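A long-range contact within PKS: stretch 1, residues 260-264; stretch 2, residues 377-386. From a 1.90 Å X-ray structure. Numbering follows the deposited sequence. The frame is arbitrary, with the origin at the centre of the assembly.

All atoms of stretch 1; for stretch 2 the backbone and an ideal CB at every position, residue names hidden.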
ATOM      1  N   VAL A 260      -1.839   3.988  18.974  1.00 10.29           N
ATOM      2  CA  VAL A 260      -2.470   4.266  17.691  1.00  9.56           C
ATOM      3  C   VAL A 260      -2.256   5.723  17.384  1.00 11.07           C
ATOM      4  O   VAL A 260      -2.276   6.557  18.292  1.00 11.09           O
ATOM      5  CB  VAL A 260      -3.985   3.931  17.699  1.00 12.36           C
ATOM      6  CG1 VAL A 260      -4.709   4.688  18.815  1.00 16.97           C
ATOM      7  CG2 VAL A 260      -4.634   4.265  16.375  1.00 10.93           C
ATOM      8  N   GLY A 261      -2.052   6.032  16.106  1.00 10.77           N
ATOM      9  CA  GLY A 261      -1.844   7.404  15.692  1.00 11.49           C
ATOM     10  C   GLY A 261      -2.260   7.597  14.251  1.00 11.18           C
ATOM     11  O   GLY A 261      -2.299   6.647  13.470  1.00 10.83           O
ATOM     12  N   ALA A 262      -2.577   8.835  13.910  1.00  9.21           N
ATOM     13  CA  ALA A 262      -2.941   9.203  12.546  1.00  7.23           C
ATOM     14  C   ALA A 262      -2.601  10.663  12.257  1.00  9.49           C
ATOM     15  O   ALA A 262      -2.641  11.527  13.146  1.00  8.70           O
ATOM     16  CB  ALA A 262      -4.426   8.943  12.307  1.00 11.33           C
ATOM     17  N   VAL A 263      -2.248  10.925  11.004  1.00 10.22           N
ATOM     18  CA  VAL A 263      -2.091  12.277  10.517  1.00 10.39           C
ATOM     19  C   VAL A 263      -2.990  12.491   9.311  1.00 10.07           C
ATOM     20  O   VAL A 263      -3.315  11.544   8.592  1.00 11.06           O
ATOM     21  CB  VAL A 263      -0.623  12.585  10.144  1.00 12.13           C
ATOM     22  CG1 VAL A 263       0.263  12.468  11.372  1.00 14.88           C
ATOM     23  CG2 VAL A 263      -0.129  11.649   9.018  1.00 10.80           C
ATOM     24  N   VAL A 264      -3.387  13.745   9.115  1.00  9.14           N
ATOM     25  CA  VAL A 264      -4.187  14.166   7.966  1.00  9.72           C
ATOM     26  C   VAL A 264      -3.298  15.042   7.084  1.00 10.79           C
ATOM     27  O   VAL A 264      -2.724  16.020   7.566  1.00 11.35           O
ATOM     28  CB  VAL A 264      -5.433  14.945   8.413  1.00 11.92           C
ATOM     29  CG1 VAL A 264      -6.277  15.405   7.215  1.00  9.33           C
ATOM     30  CG2 VAL A 264      -6.266  14.116   9.370  1.00 13.53           C
ATOM     31  N   UNK A 377       6.299   4.342  13.987  1.00  8.96           N
ATOM     32  CA  UNK A 377       6.562   5.494  13.158  1.00 10.49           C
ATOM     33  C   UNK A 377       5.617   6.646  13.429  1.00 11.84           C
ATOM     34  O   UNK A 377       5.992   7.807  13.224  1.00 11.85           O
ATOM     35  CB  UNK A 377       6.481   5.098  11.682  1.00 10.49           C
ATOM     36  N   UNK A 378       4.393   6.351  13.866  1.00 10.85           N
ATOM     37  CA  UNK A 378       3.456   7.425  14.236  1.00 11.77           C
ATOM     38  C   UNK A 378       3.943   8.128  15.498  1.00  8.82           C
ATOM     39  O   UNK A 378       3.919   9.349  15.590  1.00  7.84           O
ATOM     40  CB  UNK A 378       2.046   6.870  14.449  1.00 11.77           C
ATOM     41  N   UNK A 379       4.389   7.356  16.477  1.00  9.25           N
ATOM     42  CA  UNK A 379       4.894   7.949  17.702  1.00 10.41           C
ATOM     43  C   UNK A 379       6.115   8.830  17.381  1.00 14.38           C
ATOM     44  O   UNK A 379       6.250   9.940  17.902  1.00 14.08           O
ATOM     45  CB  UNK A 379       5.254   6.862  18.717  1.00 10.41           C
ATOM     46  N   UNK A 380       6.967   8.367  16.477  1.00 12.81           N
ATOM     47  CA  UNK A 380       8.159   9.121  16.092  1.00 13.91           C
ATOM     48  C   UNK A 380       7.844  10.385  15.280  1.00 13.21           C
ATOM     49  O   UNK A 380       8.408  11.447  15.527  1.00 11.06           O
ATOM     50  CB  UNK A 380       9.093   8.218  15.284  1.00 13.91           C
ATOM     51  N   UNK A 381       6.946  10.265  14.304  1.00 11.08           N
ATOM     52  CA  UNK A 381       6.590  11.390  13.445  1.00 11.36           C
ATOM     53  C   UNK A 381       5.823  12.453  14.228  1.00 12.01           C
ATOM     54  O   UNK A 381       6.112  13.651  14.111  1.00 13.84           O
ATOM     55  CB  UNK A 381       5.759  10.909  12.254  1.00 11.36           C
ATOM     56  N   UNK A 382       4.865  12.020  15.044  1.00 10.16           N
ATOM     57  CA  UNK A 382       4.056  12.965  15.789  1.00 11.40           C
ATOM     58  C   UNK A 382       4.905  13.673  16.838  1.00 11.23           C
ATOM     59  O   UNK A 382       4.723  14.855  17.029  1.00 11.62           O
ATOM     60  CB  UNK A 382       2.869  12.257  16.445  1.00 11.40           C
ATOM     61  N   UNK A 383       5.862  12.993  17.475  1.00 12.24           N
ATOM     62  CA  UNK A 383       6.766  13.685  18.396  1.00 13.18           C
ATOM     63  C   UNK A 383       7.486  14.789  17.653  1.00 16.28           C
ATOM     64  O   UNK A 383       7.624  15.898  18.153  1.00 17.05           O
ATOM     65  CB  UNK A 383       7.770  12.715  19.022  1.00 13.18           C
ATOM     66  N   UNK A 384       7.959  14.471  16.453  1.00 13.43           N
ATOM     67  CA  UNK A 384       8.782  15.401  15.687  1.00 14.54           C
ATOM     68  C   UNK A 384       7.933  16.577  15.214  1.00 15.53           C
ATOM     69  O   UNK A 384       8.381  17.719  15.222  1.00 16.55           O
ATOM     70  CB  UNK A 384       9.433  14.695  14.496  1.00 14.54           C
ATOM     71  N   UNK A 385       6.695  16.306  14.827  1.00 14.46           N
ATOM     72  CA  UNK A 385       5.776  17.381  14.444  1.00 15.66           C
ATOM     73  C   UNK A 385       5.526  18.344  15.613  1.00 15.43           C
ATOM     74  O   UNK A 385       5.527  19.555  15.428  1.00 17.47           O
ATOM     75  CB  UNK A 385       4.450  16.793  13.957  1.00 15.66           C
ATOM     76  N   UNK A 386       5.323  17.815  16.815  1.00 15.52           N
ATOM     77  CA  UNK A 386       5.056  18.668  17.975  1.00 18.25           C
ATOM     78  C   UNK A 386       6.277  19.514  18.347  1.00 20.73           C
ATOM     79  O   UNK A 386       6.141  20.694  18.685  1.00 18.40           O
ATOM     80  CB  UNK A 386       4.631  17.813  19.170  1.00 18.25           C
TER

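Stretch 2 is a helix that crosses the strand of stretch 1 at 52°, with a closest axis approach of 7.8 Å. Gly261 and Val263 form the strand surface beneath it.

Position 377 lies out of reach of the strand. The strand sets no preference. The residue is Gly377.

Position 378 is where the backbones come closest, 5.5 Å from CA to the CA of Gly261. Its CB points toward the strand and sits 4.1 Å from Gly261 CA. Glycine leaves room here, and an ideal CB on Gly261 would lie only 2.9 Å from the CB of 378. The strand offers backbone and the apolar Val263 beyond it. Alanine would fit, as would a slender, flexible apolar chain able to run along the strand. The residue is Met378, modelled as selenomethionine. Its CG lies 3.5 Å from Gly261 O, and its SE is 3.8 Å from Ala262 N and 4.2 Å from Val263 CG1. These are packing contacts; no hydrogen bond links the stretches.

Position 379 points sideways and meets nothing of stretch 1. Many side chains would do; it is Ala379. Position 380 is out of reach, with ordinary helical angles that do not require glycine. It is Gly380.

Position 381 points toward the strand but from farther off. A long apolar chain could approach Val263. Leu381 does so, with CD2 4.6 Å from Val263 CG1.

Position 382 is one turn after 378 and also points toward the strand. Its ideal CB touches nothing, so a small residue would leave a gap, while leucine, isoleucine or methionine could reach across. It is Ile382, with chi1 m and chi2 t. CG1 lies 4.3 Å from Val263 CG1, and CD1 extends to 4.5 Å from Gly261 CA.

Positions 383 and 384 are out of reach, and stretch 1 does not limit the choice. Lys383 is extended, with all four chi angles t, and its NZ is hydrogen-bonded elsewhere in the structure. Thr384 turns back on its own helix: OG1 donates to Gly380 O at 2.9 Å.

Position 385 points toward the strand, with Val263 the nearest side chain. A branched or long apolar residue suits it. Ile385 brings CD1 to 4.3 Å from Val263 CG1. Val263 CG1 thus meets Met378, Ile382 and Ile385.

Position 386 is out of reach and unconstrained by the strand. It is Leu386.

Stretch 2, residues 377-386: GMAGLIKTIL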
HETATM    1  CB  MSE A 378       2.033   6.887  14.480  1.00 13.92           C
HETATM    2  CG  MSE A 378       1.156   6.716  13.235  1.00 21.30           C
HETATM    3 SE   MSE A 378       0.870   8.390  12.261  0.71 27.63          SE
HETATM    4  CE  MSE A 378       1.970   7.778  10.897  1.00  5.38           C
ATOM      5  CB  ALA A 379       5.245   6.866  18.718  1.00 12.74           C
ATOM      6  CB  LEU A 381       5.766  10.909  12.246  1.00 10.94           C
ATOM      7  CG  LEU A 381       5.252  11.974  11.263  1.00 15.41           C
ATOM      8  CD1 LEU A 381       6.379  12.849  10.731  1.00 18.33           C
ATOM      9  CD2 LEU A 381       4.524  11.300  10.116  1.00 17.04           C
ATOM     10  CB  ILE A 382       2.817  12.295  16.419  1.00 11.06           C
ATOM     11  CG1 ILE A 382       1.833  11.944  15.298  1.00 11.39           C
ATOM     12  CG2 ILE A 382       2.124  13.249  17.407  1.00 14.69           C
ATOM     13  CD1 ILE A 382       0.642  11.104  15.717  1.00 10.14           C
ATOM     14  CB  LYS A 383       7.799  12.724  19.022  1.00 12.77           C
ATOM     15  CG  LYS A 383       9.101  13.394  19.513  1.00 13.46           C
ATOM     16  CD  LYS A 383      10.124  12.353  19.985  1.00 16.37           C
ATOM     17  CE  LYS A 383      11.452  13.010  20.375  1.00 17.26           C
ATOM     18  NZ  LYS A 383      12.410  11.973  20.763  1.00 15.62           N
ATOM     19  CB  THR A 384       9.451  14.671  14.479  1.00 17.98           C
ATOM     20  OG1 THR A 384      10.286  13.612  14.975  1.00 16.96           O
ATOM     21  CG2 THR A 384      10.288  15.619  13.651  1.00 16.12           C
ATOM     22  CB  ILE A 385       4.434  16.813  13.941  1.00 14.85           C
ATOM     23  CG1 ILE A 385       4.633  16.146  12.582  1.00 15.38           C
ATOM     24  CG2 ILE A 385       3.374  17.916  13.837  1.00 15.25           C
ATOM     25  CD1 ILE A 385       3.458  15.291  12.132  1.00 14.61           C
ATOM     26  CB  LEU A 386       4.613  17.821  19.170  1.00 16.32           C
ATOM     27  CG  LEU A 386       3.241  17.149  18.974  1.00 15.71           C
ATOM     28  CD1 LEU A 386       2.983  16.100  20.039  1.00 17.14           C
ATOM     29  CD2 LEU A 386       2.120  18.192  18.996  1.00 18.16           C
TER
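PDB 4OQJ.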